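Local coordinates for protein glucoamylase (Thermoanaerobacterium thermosaccharolyticum, PDB 1LF6) that hydrolyses terminal alpha-1,4-linked glucose units from the non-reducing ends of glucan chains, probably with release of beta-D-glucose, at residues G376-Q380 against G392-Q398; A399-I403 against A450-G454; Q434-E438 against D533-E538; V340-L345 against S364-L368. All coordinates share one frame; numbering follows the deposited sequence.

Contact 1: G376-Q380 against G392-Q398; sequences GMIPQ and GIQLDEQ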
loop_
_atom_site.group_PDB
_atom_site.type_symbol
_atom_site.label_atom_id
_atom_site.label_comp_id
_atom_site.label_asym_id
_atom_site.label_seq_id
_atom_site.Cartn_x
_atom_site.Cartn_y
_atom_site.Cartn_z
ATOM N N GLY A 376 -12.864 -1.425 -23.133
ATOM C CA GLY A 376 -14.215 -0.942 -23.362
ATOM C C GLY A 376 -14.972 -0.844 -22.049
ATOM O O GLY A 376 -16.190 -0.657 -22.019
ATOM N N MET A 377 -14.237 -0.968 -20.954
ATOM C CA MET A 377 -14.828 -0.900 -19.629
ATOM C C MET A 377 -13.723 -1.041 -18.589
ATOM O O MET A 377 -12.564 -1.253 -18.941
ATOM C CB MET A 377 -15.890 -2.004 -19.496
ATOM C CG MET A 377 -15.742 -2.917 -18.304
ATOM S SD MET A 377 -14.507 -4.204 -18.510
ATOM C CE MET A 377 -15.332 -5.510 -17.618
ATOM N N ILE A 378 -14.071 -0.900 -17.315
ATOM C CA ILE A 378 -13.076 -1.028 -16.255
ATOM C C ILE A 378 -13.160 -2.399 -15.584
ATOM O O ILE A 378 -14.150 -2.717 -14.922
ATOM C CB ILE A 378 -13.271 0.048 -15.155
ATOM C CG1 ILE A 378 -13.085 1.456 -15.747
ATOM C CG2 ILE A 378 -12.274 -0.186 -14.012
ATOM C CD1 ILE A 378 -11.677 1.739 -16.237
ATOM N N PRO A 379 -12.126 -3.236 -15.751
ATOM C CA PRO A 379 -12.173 -4.559 -15.108
ATOM C C PRO A 379 -12.001 -4.424 -13.589
ATOM O O PRO A 379 -11.525 -3.389 -13.116
ATOM C CB PRO A 379 -11.025 -5.316 -15.782
ATOM C CG PRO A 379 -10.062 -4.227 -16.146
ATOM C CD PRO A 379 -10.943 -3.094 -16.615
ATOM N N GLN A 380 -12.403 -5.448 -12.833
ATOM C CA GLN A 380 -12.302 -5.412 -11.375
ATOM C C GLN A 380 -11.017 -4.705 -10.964
ATOM O O GLN A 380 -11.036 -3.796 -10.140
ATOM C CB GLN A 380 -12.329 -6.825 -10.780
ATOM C CG GLN A 380 -12.245 -6.834 -9.254
ATOM C CD GLN A 380 -12.579 -8.186 -8.633
ATOM O OE1 GLN A 380 -12.461 -8.372 -7.442
ATOM N NE2 GLN A 380 -12.993 -9.120 -9.440
ATOM N N GLY A 392 -14.336 -9.363 -11.906
ATOM C CA GLY A 392 -15.573 -9.016 -11.237
ATOM C C GLY A 392 -16.130 -7.748 -11.859
ATOM O O GLY A 392 -15.379 -6.944 -12.415
ATOM N N ILE A 393 -17.443 -7.566 -11.778
ATOM C CA ILE A 393 -18.086 -6.386 -12.333
ATOM C C ILE A 393 -18.521 -5.420 -11.230
ATOM O O ILE A 393 -19.520 -5.649 -10.549
ATOM C CB ILE A 393 -19.329 -6.775 -13.165
ATOM C CG1 ILE A 393 -18.920 -7.711 -14.310
ATOM C CG2 ILE A 393 -20.022 -5.521 -13.687
ATOM C CD1 ILE A 393 -17.880 -7.132 -15.263
ATOM N N GLN A 394 -17.767 -4.339 -11.062
ATOM C CA GLN A 394 -18.076 -3.338 -10.037
ATOM C C GLN A 394 -18.514 -2.044 -10.708
ATOM O O GLN A 394 -17.704 -1.362 -11.328
ATOM C CB GLN A 394 -16.835 -3.074 -9.169
ATOM C CG GLN A 394 -16.520 -4.191 -8.182
ATOM C CD GLN A 394 -15.120 -4.097 -7.590
ATOM O OE1 GLN A 394 -14.626 -3.008 -7.288
ATOM N NE2 GLN A 394 -14.482 -5.244 -7.407
ATOM N N LEU A 395 -19.793 -1.713 -10.575
ATOM C CA LEU A 395 -20.336 -0.512 -11.185
ATOM C C LEU A 395 -19.700 0.770 -10.676
ATOM O O LEU A 395 -19.491 1.714 -11.450
ATOM C CB LEU A 395 -21.860 -0.458 -10.993
ATOM C CG LEU A 395 -22.695 -1.206 -12.040
ATOM C CD1 LEU A 395 -22.617 -0.473 -13.370
ATOM C CD2 LEU A 395 -22.190 -2.638 -12.196
ATOM N N ASP A 396 -19.388 0.812 -9.385
ATOM C CA ASP A 396 -18.777 2.005 -8.824
ATOM C C ASP A 396 -17.462 2.268 -9.533
ATOM O O ASP A 396 -17.086 3.424 -9.730
ATOM C CB ASP A 396 -18.572 1.861 -7.305
ATOM C CG ASP A 396 -17.483 0.876 -6.941
ATOM O OD1 ASP A 396 -17.452 -0.225 -7.523
ATOM O OD2 ASP A 396 -16.668 1.206 -6.050
ATOM N N GLU A 397 -16.782 1.204 -9.954
ATOM C CA GLU A 397 -15.512 1.374 -10.655
ATOM C C GLU A 397 -15.671 1.875 -12.099
ATOM O O GLU A 397 -14.716 2.380 -12.689
ATOM C CB GLU A 397 -14.696 0.075 -10.611
ATOM C CG GLU A 397 -14.096 -0.210 -9.228
ATOM C CD GLU A 397 -12.922 -1.172 -9.273
ATOM O OE1 GLU A 397 -11.892 -0.885 -8.621
ATOM O OE2 GLU A 397 -13.020 -2.213 -9.955
ATOM N N GLN A 398 -16.870 1.742 -12.662
ATOM C CA GLN A 398 -17.124 2.224 -14.016
ATOM C C GLN A 398 -17.433 3.716 -13.933
ATOM O O GLN A 398 -17.156 4.484 -14.861
ATOM C CB GLN A 398 -18.336 1.517 -14.638
ATOM C CG GLN A 398 -18.333 0.002 -14.526
ATOM C CD GLN A 398 -17.075 -0.628 -15.091
ATOM O OE1 GLN A 398 -16.622 -0.276 -16.185
ATOM N NE2 GLN A 398 -16.507 -1.575 -14.348
HETATM O O HOH W 1 -15.411 -4.216 -12.704
HETATM O O HOH W 2 -13.989 -7.040 -14.926
#
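Where the loop after helix 358-375 of the (alpha/alpha) barrel passes the start of helix 395-407, the side-chain amide of Gln398 pairs with the backbone of Ile378 much as a second strand would. Ile378 N donates to Gln398 OE1 (2.9 Å), and Gln398 NE2 returns a nearly straight bond (169°) to Ile378 O at 2.7 Å. Each acceptor is met on a lone pair in its carbonyl plane. A bend at chi2 (-55°) folds the amide back along its own helix, where NE2 also reaches Gln394 O at 3.3 Å, from above that carbonyl plane. An alanine in place of Gln398 is likely to leave Ile378 N and O without these mates and the loop less firmly held to the helix start.

Water 1 continues the link between the segments: it donates to Ile378 O and to Gly392 O (2.7 Å) and accepts from Gln394 N. Water 2 joins Gln380 N to Gly392 O. At the oxygen end of the amide, Met377 CG lies 3.5 Å from Gln398 OE1, while Met377 CE touches Ile393 CD1 at 3.8 Å. Gln394 sends its NE2 to Gln434 OE1 and to OE2 of Glu438, the probable proton donor, which places this water-bridged helix entry beside the probable catalytic end of the glycosyl hydrolase family 15 barrel.

Contact 2: A399-I403 against A450-G454; sequences ADPII and AEVAG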
loop_
_atom_site.group_PDB
_atom_site.type_symbol
_atom_site.label_atom_id
_atom_site.label_comp_id
_atom_site.label_asym_id
_atom_site.label_seq_id
_atom_site.Cartn_x
_atom_site.Cartn_y
_atom_site.Cartn_z
ATOM N N ALA A 399 -18.007 4.116 -12.803
ATOM C CA ALA A 399 -18.414 5.498 -12.570
ATOM C C ALA A 399 -17.327 6.471 -12.126
ATOM O O ALA A 399 -17.279 7.609 -12.601
ATOM C CB ALA A 399 -19.556 5.522 -11.554
ATOM N N ASP A 400 -16.461 6.030 -11.218
ATOM C CA ASP A 400 -15.416 6.897 -10.690
ATOM C C ASP A 400 -14.546 7.600 -11.720
ATOM O O ASP A 400 -14.263 8.784 -11.585
ATOM C CB ASP A 400 -14.547 6.128 -9.685
ATOM C CG ASP A 400 -15.307 5.807 -8.401
ATOM O OD1 ASP A 400 -16.312 6.501 -8.130
ATOM O OD2 ASP A 400 -14.901 4.885 -7.667
ATOM N N PRO A 401 -14.096 6.881 -12.757
ATOM C CA PRO A 401 -13.267 7.582 -13.738
ATOM C C PRO A 401 -14.029 8.719 -14.428
ATOM O O PRO A 401 -13.427 9.717 -14.836
ATOM C CB PRO A 401 -12.830 6.466 -14.692
ATOM C CG PRO A 401 -13.833 5.363 -14.451
ATOM C CD PRO A 401 -14.079 5.427 -12.985
ATOM N N ILE A 402 -15.349 8.576 -14.545
ATOM C CA ILE A 402 -16.159 9.621 -15.167
ATOM C C ILE A 402 -16.206 10.825 -14.237
ATOM O O ILE A 402 -16.066 11.963 -14.675
ATOM C CB ILE A 402 -17.623 9.180 -15.412
ATOM C CG1 ILE A 402 -17.678 7.963 -16.334
ATOM C CG2 ILE A 402 -18.405 10.348 -16.015
ATOM C CD1 ILE A 402 -19.086 7.400 -16.512
ATOM N N ILE A 403 -16.416 10.560 -12.951
ATOM C CA ILE A 403 -16.488 11.620 -11.955
ATOM C C ILE A 403 -15.163 12.381 -11.909
ATOM O O ILE A 403 -15.151 13.605 -11.784
ATOM C CB ILE A 403 -16.819 11.042 -10.555
ATOM C CG1 ILE A 403 -18.161 10.295 -10.616
ATOM C CG2 ILE A 403 -16.890 12.163 -9.516
ATOM C CD1 ILE A 403 -18.521 9.569 -9.339
ATOM N N ALA A 450 -22.518 6.016 -6.577
ATOM C CA ALA A 450 -21.460 6.214 -7.562
ATOM C C ALA A 450 -22.037 6.249 -8.973
ATOM O O ALA A 450 -21.591 7.043 -9.802
ATOM C CB ALA A 450 -20.425 5.096 -7.454
ATOM N N GLU A 451 -23.021 5.387 -9.240
ATOM C CA GLU A 451 -23.653 5.323 -10.555
ATOM C C GLU A 451 -24.434 6.591 -10.885
ATOM O O GLU A 451 -24.414 7.055 -12.028
ATOM C CB GLU A 451 -24.588 4.107 -10.656
ATOM C CG GLU A 451 -23.864 2.758 -10.608
ATOM C CD GLU A 451 -24.808 1.581 -10.716
ATOM O OE1 GLU A 451 -25.055 1.111 -11.847
ATOM O OE2 GLU A 451 -25.317 1.127 -9.668
ATOM N N VAL A 452 -25.138 7.133 -9.895
ATOM C CA VAL A 452 -25.915 8.361 -10.087
ATOM C C VAL A 452 -24.967 9.541 -10.335
ATOM O O VAL A 452 -25.176 10.334 -11.250
ATOM C CB VAL A 452 -26.801 8.679 -8.851
ATOM C CG1 VAL A 452 -27.383 10.089 -8.972
ATOM C CG2 VAL A 452 -27.930 7.660 -8.746
ATOM N N ALA A 453 -23.932 9.650 -9.504
ATOM C CA ALA A 453 -22.947 10.717 -9.646
ATOM C C ALA A 453 -22.235 10.610 -10.997
ATOM O O ALA A 453 -22.060 11.603 -11.707
ATOM C CB ALA A 453 -21.935 10.638 -8.519
ATOM N N GLY A 454 -21.827 9.395 -11.346
ATOM C CA GLY A 454 -21.139 9.175 -12.603
ATOM C C GLY A 454 -21.938 9.519 -13.850
ATOM O O GLY A 454 -21.394 10.099 -14.798
#
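Helical segments 399-403 and 450-454 run in roughly the same direction, their axes 8.4 Å apart at closest approach and inclined at 37°. The crossing is close because it is made at small residues: the CA atoms of Ala399 and Gly454 are only 4.6 Å apart. A beta carbon on Gly454 would point at the other helix and collide with Ala399 CB, so the bare glycine is what admits that methyl.

Ala399 CB fits against the turn between Ala450 and Gly454, 3.1 Å from Ala450 O, an oxygen already bonded to Gly454 N within its own helix. Ala450 CB meets the same methyl at 4.2 Å. One turn further on, two isoleucines meet the glycine at different atoms. Ile402 lays its CG2 branch on Gly454 O at 3.2 Å. Ile403 sends its other branch across: with CG1 beside the backbone N and chi2 extended (174°), CG1 passes 3.8 Å from Gly454 CA and CD1 ends on Ala453 CB at 3.7 Å. The interface is thus aliphatic carbon against backbone and small methyls, with no polar side chain joining the helices. Near Pro401 helix 399-403 is kinked, since the N atoms of Pro401 and Ile402 lack a regular bond to the turn before.

Around the pair, helix 414-428 packs Ile425 on Ala399 and Leu421 on Ile402, Tyr346 of helix 342-355 lies against Asp400 and Ile403, Leu542 covers Ile403 and Ala453, and helix 468-489 backs Glu451 and Val452.

Contact 3: Q434-E438 against D533-E538; sequences QERWE and DPSFLE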
loop_
_atom_site.group_PDB
_atom_site.type_symbol
_atom_site.label_atom_id
_atom_site.label_comp_id
_atom_site.label_asym_id
_atom_site.label_seq_id
_atom_site.Cartn_x
_atom_site.Cartn_y
_atom_site.Cartn_z
ATOM N N GLN A 434 -20.652 -6.793 -7.858
ATOM C CA GLN A 434 -20.119 -6.747 -6.511
ATOM C C GLN A 434 -19.968 -5.295 -6.073
ATOM O O GLN A 434 -19.735 -4.408 -6.901
ATOM C CB GLN A 434 -18.779 -7.491 -6.437
ATOM C CG GLN A 434 -17.746 -7.040 -7.433
ATOM C CD GLN A 434 -16.603 -8.034 -7.588
ATOM O OE1 GLN A 434 -15.541 -7.689 -8.094
ATOM N NE2 GLN A 434 -16.824 -9.273 -7.165
ATOM N N GLU A 435 -20.148 -5.054 -4.775
ATOM C CA GLU A 435 -20.016 -3.720 -4.216
ATOM C C GLU A 435 -18.535 -3.471 -3.963
ATOM O O GLU A 435 -17.705 -4.313 -4.315
ATOM C CB GLU A 435 -20.849 -3.587 -2.939
ATOM C CG GLU A 435 -20.931 -4.850 -2.083
ATOM C CD GLU A 435 -19.566 -5.347 -1.622
ATOM O OE1 GLU A 435 -19.014 -6.273 -2.248
ATOM O OE2 GLU A 435 -19.045 -4.806 -0.631
ATOM N N ARG A 436 -18.189 -2.345 -3.348
ATOM C CA ARG A 436 -16.774 -2.019 -3.178
ATOM C C ARG A 436 -15.873 -2.954 -2.362
ATOM O O ARG A 436 -14.654 -2.866 -2.463
ATOM C CB ARG A 436 -16.624 -0.574 -2.692
ATOM C CG ARG A 436 -17.033 -0.287 -1.273
ATOM C CD ARG A 436 -16.812 1.196 -0.986
ATOM N NE ARG A 436 -17.002 1.555 0.416
ATOM C CZ ARG A 436 -16.663 2.733 0.931
ATOM N NH1 ARG A 436 -16.862 2.983 2.219
ATOM N NH2 ARG A 436 -16.123 3.663 0.156
ATOM N N TRP A 437 -16.444 -3.848 -1.561
ATOM C CA TRP A 437 -15.607 -4.768 -0.806
ATOM C C TRP A 437 -15.295 -5.985 -1.688
ATOM O O TRP A 437 -14.583 -6.900 -1.276
ATOM C CB TRP A 437 -16.297 -5.194 0.490
ATOM C CG TRP A 437 -16.603 -4.040 1.428
ATOM C CD1 TRP A 437 -17.731 -3.882 2.182
ATOM C CD2 TRP A 437 -15.776 -2.893 1.703
ATOM N NE1 TRP A 437 -17.664 -2.708 2.901
ATOM C CE2 TRP A 437 -16.476 -2.084 2.627
ATOM C CE3 TRP A 437 -14.515 -2.472 1.258
ATOM C CZ2 TRP A 437 -15.960 -0.875 3.115
ATOM C CZ3 TRP A 437 -13.999 -1.264 1.745
ATOM C CH2 TRP A 437 -14.724 -0.483 2.663
ATOM N N GLU A 438 -15.843 -5.972 -2.904
ATOM C CA GLU A 438 -15.623 -7.024 -3.904
ATOM C C GLU A 438 -16.119 -8.407 -3.497
ATOM O O GLU A 438 -15.502 -9.417 -3.852
ATOM C CB GLU A 438 -14.132 -7.114 -4.220
ATOM C CG GLU A 438 -13.451 -5.764 -4.381
ATOM C CD GLU A 438 -12.031 -5.892 -4.885
ATOM O OE1 GLU A 438 -11.129 -6.218 -4.081
ATOM O OE2 GLU A 438 -11.821 -5.688 -6.098
ATOM N N ASP A 533 -23.691 -1.469 6.625
ATOM C CA ASP A 533 -22.349 -1.131 6.152
ATOM C C ASP A 533 -22.203 0.397 6.117
ATOM O O ASP A 533 -23.028 1.089 5.524
ATOM C CB ASP A 533 -22.210 -1.728 4.745
ATOM C CG ASP A 533 -20.829 -1.553 4.146
ATOM O OD1 ASP A 533 -20.210 -0.487 4.344
ATOM O OD2 ASP A 533 -20.375 -2.488 3.446
ATOM N N PRO A 534 -21.150 0.945 6.749
ATOM C CA PRO A 534 -20.965 2.402 6.752
ATOM C C PRO A 534 -20.781 3.017 5.366
ATOM O O PRO A 534 -20.823 4.238 5.216
ATOM C CB PRO A 534 -19.743 2.595 7.644
ATOM C CG PRO A 534 -19.008 1.322 7.499
ATOM C CD PRO A 534 -20.087 0.283 7.521
ATOM N N SER A 535 -20.593 2.166 4.360
ATOM C CA SER A 535 -20.411 2.621 2.987
ATOM C C SER A 535 -21.610 3.414 2.478
ATOM O O SER A 535 -21.504 4.126 1.479
ATOM C CB SER A 535 -20.173 1.425 2.055
ATOM O OG SER A 535 -18.986 0.732 2.404
ATOM N N PHE A 536 -22.754 3.276 3.141
ATOM C CA PHE A 536 -23.937 4.004 2.707
ATOM C C PHE A 536 -23.662 5.502 2.769
ATOM O O PHE A 536 -24.321 6.281 2.085
ATOM C CB PHE A 536 -25.152 3.670 3.579
ATOM C CG PHE A 536 -25.166 4.383 4.901
ATOM C CD1 PHE A 536 -24.344 3.966 5.943
ATOM C CD2 PHE A 536 -25.992 5.488 5.096
ATOM C CE1 PHE A 536 -24.341 4.637 7.161
ATOM C CE2 PHE A 536 -25.995 6.167 6.311
ATOM C CZ PHE A 536 -25.167 5.742 7.349
ATOM N N LEU A 537 -22.689 5.902 3.583
ATOM C CA LEU A 537 -22.357 7.319 3.699
ATOM C C LEU A 537 -21.847 7.876 2.376
ATOM O O LEU A 537 -21.667 9.089 2.232
ATOM C CB LEU A 537 -21.320 7.560 4.807
ATOM C CG LEU A 537 -21.822 7.403 6.248
ATOM C CD1 LEU A 537 -20.662 7.611 7.218
ATOM C CD2 LEU A 537 -22.956 8.401 6.521
ATOM N N GLU A 538 -21.610 6.988 1.415
ATOM C CA GLU A 538 -21.152 7.407 0.095
ATOM C C GLU A 538 -22.250 8.234 -0.555
ATOM O O GLU A 538 -21.980 9.086 -1.407
ATOM C CB GLU A 538 -20.840 6.194 -0.772
ATOM C CG GLU A 538 -19.515 5.536 -0.446
ATOM C CD GLU A 538 -18.334 6.393 -0.846
ATOM O OE1 GLU A 538 -17.968 7.317 -0.085
ATOM O OE2 GLU A 538 -17.778 6.149 -1.938
HETATM O O HOH W 3 -20.673 -3.439 0.788
HETATM O O HOH W 4 -15.596 4.441 -2.683
#
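The type I turn Glu435-Glu438 faces the 3-10 turn 534-536 across a wide gap, 8.5 Å between the CA atoms of Arg436 and Ser535, so side chains alone span it. Trp437 NE1 donates to Asp533 OD2 at 2.8 Å on the syn side, the indole and carboxylate nearly coplanar (6°) although the bond is bent. Beside it, Arg436 NE donates to Ser535 OG at 2.9 Å, with a weak second bond from NH1. Ser535 OG in turn donates to Asp533 OD1 (2.6 Å), which also takes Ser535 N in an Asx turn. The arginine stem lies on the indole, Arg436 CG sitting 4.1 Å above the centre of the Trp437 ring. Glu538 crosses one guanidinium face, its OE2 forming a long, charge-only salt bridge with Arg436 NH2 that water 4 bridges as well; the stronger partner of Arg436 is Glu605, at NH1. Water 3 links Asp533 OD2 to Glu435 OE2, which also accepts from Trp437 N and pairs with Arg504. The two middle side chains of the turn are therefore fixed by directed bonds, which probably positions the likely proton acceptor Glu435 and proton donor Glu438 at its ends.

Contact 4: V340-L345 against S364-L368; sequences VWSRDL and SLDYL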
loop_
_atom_site.group_PDB
_atom_site.type_symbol
_atom_site.label_atom_id
_atom_site.label_comp_id
_atom_site.label_asym_id
_atom_site.label_seq_id
_atom_site.Cartn_x
_atom_site.Cartn_y
_atom_site.Cartn_z
ATOM N N VAL A 340 -3.934 -2.361 -9.693
ATOM C CA VAL A 340 -4.549 -1.050 -9.831
ATOM C C VAL A 340 -6.062 -1.181 -9.816
ATOM O O VAL A 340 -6.640 -1.886 -10.643
ATOM C CB VAL A 340 -4.128 -0.363 -11.167
ATOM C CG1 VAL A 340 -4.732 1.040 -11.250
ATOM C CG2 VAL A 340 -2.610 -0.290 -11.270
ATOM N N TRP A 341 -6.692 -0.516 -8.857
ATOM C CA TRP A 341 -8.149 -0.510 -8.739
ATOM C C TRP A 341 -8.629 0.892 -9.072
ATOM O O TRP A 341 -8.127 1.882 -8.535
ATOM C CB TRP A 341 -8.594 -0.834 -7.313
ATOM C CG TRP A 341 -8.695 -2.291 -6.974
ATOM C CD1 TRP A 341 -9.813 -3.081 -7.054
ATOM C CD2 TRP A 341 -7.665 -3.111 -6.412
ATOM N NE1 TRP A 341 -9.541 -4.337 -6.563
ATOM C CE2 TRP A 341 -8.231 -4.385 -6.162
ATOM C CE3 TRP A 341 -6.315 -2.891 -6.087
ATOM C CZ2 TRP A 341 -7.494 -5.437 -5.602
ATOM C CZ3 TRP A 341 -5.583 -3.937 -5.530
ATOM C CH2 TRP A 341 -6.177 -5.197 -5.292
ATOM N N SER A 342 -9.605 0.965 -9.963
ATOM C CA SER A 342 -10.183 2.230 -10.361
ATOM C C SER A 342 -10.653 3.012 -9.129
ATOM O O SER A 342 -10.468 4.235 -9.046
ATOM C CB SER A 342 -11.360 1.963 -11.301
ATOM O OG SER A 342 -12.137 3.122 -11.506
ATOM N N ARG A 343 -11.251 2.299 -8.175
ATOM C CA ARG A 343 -11.763 2.917 -6.955
ATOM C C ARG A 343 -10.634 3.566 -6.161
ATOM O O ARG A 343 -10.664 4.770 -5.899
ATOM C CB ARG A 343 -12.499 1.865 -6.100
ATOM C CG ARG A 343 -12.933 2.349 -4.713
ATOM C CD ARG A 343 -13.693 1.263 -3.945
ATOM N NE ARG A 343 -13.079 -0.056 -4.120
ATOM C CZ ARG A 343 -13.546 -0.998 -4.931
ATOM N NH1 ARG A 343 -14.645 -0.785 -5.643
ATOM N NH2 ARG A 343 -12.903 -2.148 -5.042
ATOM N N ASP A 344 -9.633 2.779 -5.792
ATOM C CA ASP A 344 -8.511 3.315 -5.029
ATOM C C ASP A 344 -7.815 4.451 -5.774
ATOM O O ASP A 344 -7.486 5.474 -5.185
ATOM C CB ASP A 344 -7.508 2.202 -4.700
ATOM C CG ASP A 344 -8.108 1.128 -3.802
ATOM O OD1 ASP A 344 -7.495 0.790 -2.767
ATOM O OD2 ASP A 344 -9.199 0.630 -4.134
ATOM N N LEU A 345 -7.600 4.269 -7.073
ATOM C CA LEU A 345 -6.938 5.283 -7.890
ATOM C C LEU A 345 -7.729 6.593 -7.851
ATOM O O LEU A 345 -7.160 7.679 -7.734
ATOM C CB LEU A 345 -6.805 4.771 -9.331
ATOM C CG LEU A 345 -5.980 5.566 -10.346
ATOM C CD1 LEU A 345 -4.563 5.771 -9.822
ATOM C CD2 LEU A 345 -5.948 4.810 -11.670
ATOM N N SER A 364 -3.154 9.656 -13.656
ATOM C CA SER A 364 -3.915 8.490 -13.228
ATOM C C SER A 364 -5.180 8.378 -14.079
ATOM O O SER A 364 -5.609 7.274 -14.416
ATOM C CB SER A 364 -4.264 8.579 -11.736
ATOM O OG SER A 364 -5.351 9.452 -11.494
ATOM N N LEU A 365 -5.772 9.515 -14.440
ATOM C CA LEU A 365 -6.972 9.493 -15.274
ATOM C C LEU A 365 -6.617 8.974 -16.660
ATOM O O LEU A 365 -7.344 8.153 -17.232
ATOM C CB LEU A 365 -7.595 10.886 -15.389
ATOM C CG LEU A 365 -8.894 10.983 -16.198
ATOM C CD1 LEU A 365 -9.949 10.066 -15.596
ATOM C CD2 LEU A 365 -9.394 12.427 -16.213
ATOM N N ASP A 366 -5.500 9.449 -17.201
ATOM C CA ASP A 366 -5.059 9.009 -18.519
ATOM C C ASP A 366 -4.723 7.521 -18.530
ATOM O O ASP A 366 -4.827 6.862 -19.563
ATOM C CB ASP A 366 -3.856 9.838 -18.969
ATOM C CG ASP A 366 -4.265 11.199 -19.490
ATOM O OD1 ASP A 366 -3.569 12.189 -19.189
ATOM O OD2 ASP A 366 -5.288 11.271 -20.206
ATOM N N TYR A 367 -4.320 6.992 -17.377
ATOM C CA TYR A 367 -4.020 5.569 -17.270
ATOM C C TYR A 367 -5.340 4.823 -17.473
ATOM O O TYR A 367 -5.416 3.860 -18.236
ATOM C CB TYR A 367 -3.460 5.242 -15.882
ATOM C CG TYR A 367 -3.305 3.758 -15.629
ATOM C CD1 TYR A 367 -2.215 3.055 -16.140
ATOM C CD2 TYR A 367 -4.271 3.047 -14.915
ATOM C CE1 TYR A 367 -2.090 1.677 -15.949
ATOM C CE2 TYR A 367 -4.157 1.667 -14.720
ATOM C CZ TYR A 367 -3.064 0.990 -15.241
ATOM O OH TYR A 367 -2.949 -0.371 -15.070
ATOM N N LEU A 368 -6.382 5.285 -16.786
ATOM C CA LEU A 368 -7.710 4.677 -16.872
ATOM C C LEU A 368 -8.287 4.778 -18.285
ATOM O O LEU A 368 -8.991 3.877 -18.750
ATOM C CB LEU A 368 -8.659 5.354 -15.877
ATOM C CG LEU A 368 -8.365 5.146 -14.386
ATOM C CD1 LEU A 368 -9.283 6.027 -13.568
ATOM C CD2 LEU A 368 -8.562 3.684 -14.014
#
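Apolar packing carries most of this contact, with Leu345 at its middle. Its CG is anti to the backbone N (chi1 -172°), which sends the two methyls toward helix 358-375. Leu345 CD2 meets Leu368 tip to tip, 3.7 Å from Leu368 CG, and also touches Tyr367 CD2 at 4.1 Å. The other methyl presses on Ser364: Leu345 CD1 to Ser364 CB is 3.4 Å, tighter than usual van der Waals contact. An alanine at Leu345 would probably open a gap between the helices and leave Leu368 and the Tyr367 ring without their shared packing partner. Just before the helix, Val340 comes at the tyrosine from the opposite direction, its CG1 3.6 Å from Tyr367 CE2, while Ser342 offers only carbon, CB lying 4.3 Å from Leu368 CD2.

The CA atom of Ser342 lies nearest that of Leu368 and that of Leu345 nearest that of Ser364, so the two segments run antiparallel; they belong to successive helices, 342-355 and 358-375, of the (alpha/alpha) barrel, a toroid made of helical hairpins.

The polar groups at this interface find their partners beyond it. Ser364 OG turns back to Ala361 O in its own helix, which leaves CB facing the leucine. Ser342 OG bonds to Glu397 O. Tyr367 OH bonds to Thr382 OG1, and the backbone of Thr382 bonds in turn to that of Val340. Trp341, at the N-cap position, accepts Leu345 N on its O at 2.8 Å, and its NE1 donates to OE2 of Glu438, the probable proton donor.

All four contacts lie in the glycosyl hydrolase family 15 barrel, on the same stretch of chain from Val340 to Glu538. Contact 4 comes first, then contact 1, then contact 2, each closing before the next opens; the segments of contacts 2 and 3 alternate. Contacts 1 and 2 share helix 395-407; their centres are about 11 Å apart, the same spacing as between contacts 1 and 4. Contacts 3 and 4, about 18 Å apart, are the most distant pair. Pro401 packs against Ser342 and Leu368, tying contact 2 to contact 4. Arg343 bonds to Gln394 and Asp396 of contact 1, and Gln394 and Trp341 both bond to Glu438, joining contacts 1 and 4 to the probable catalytic site; contact 2 does not touch contact 3.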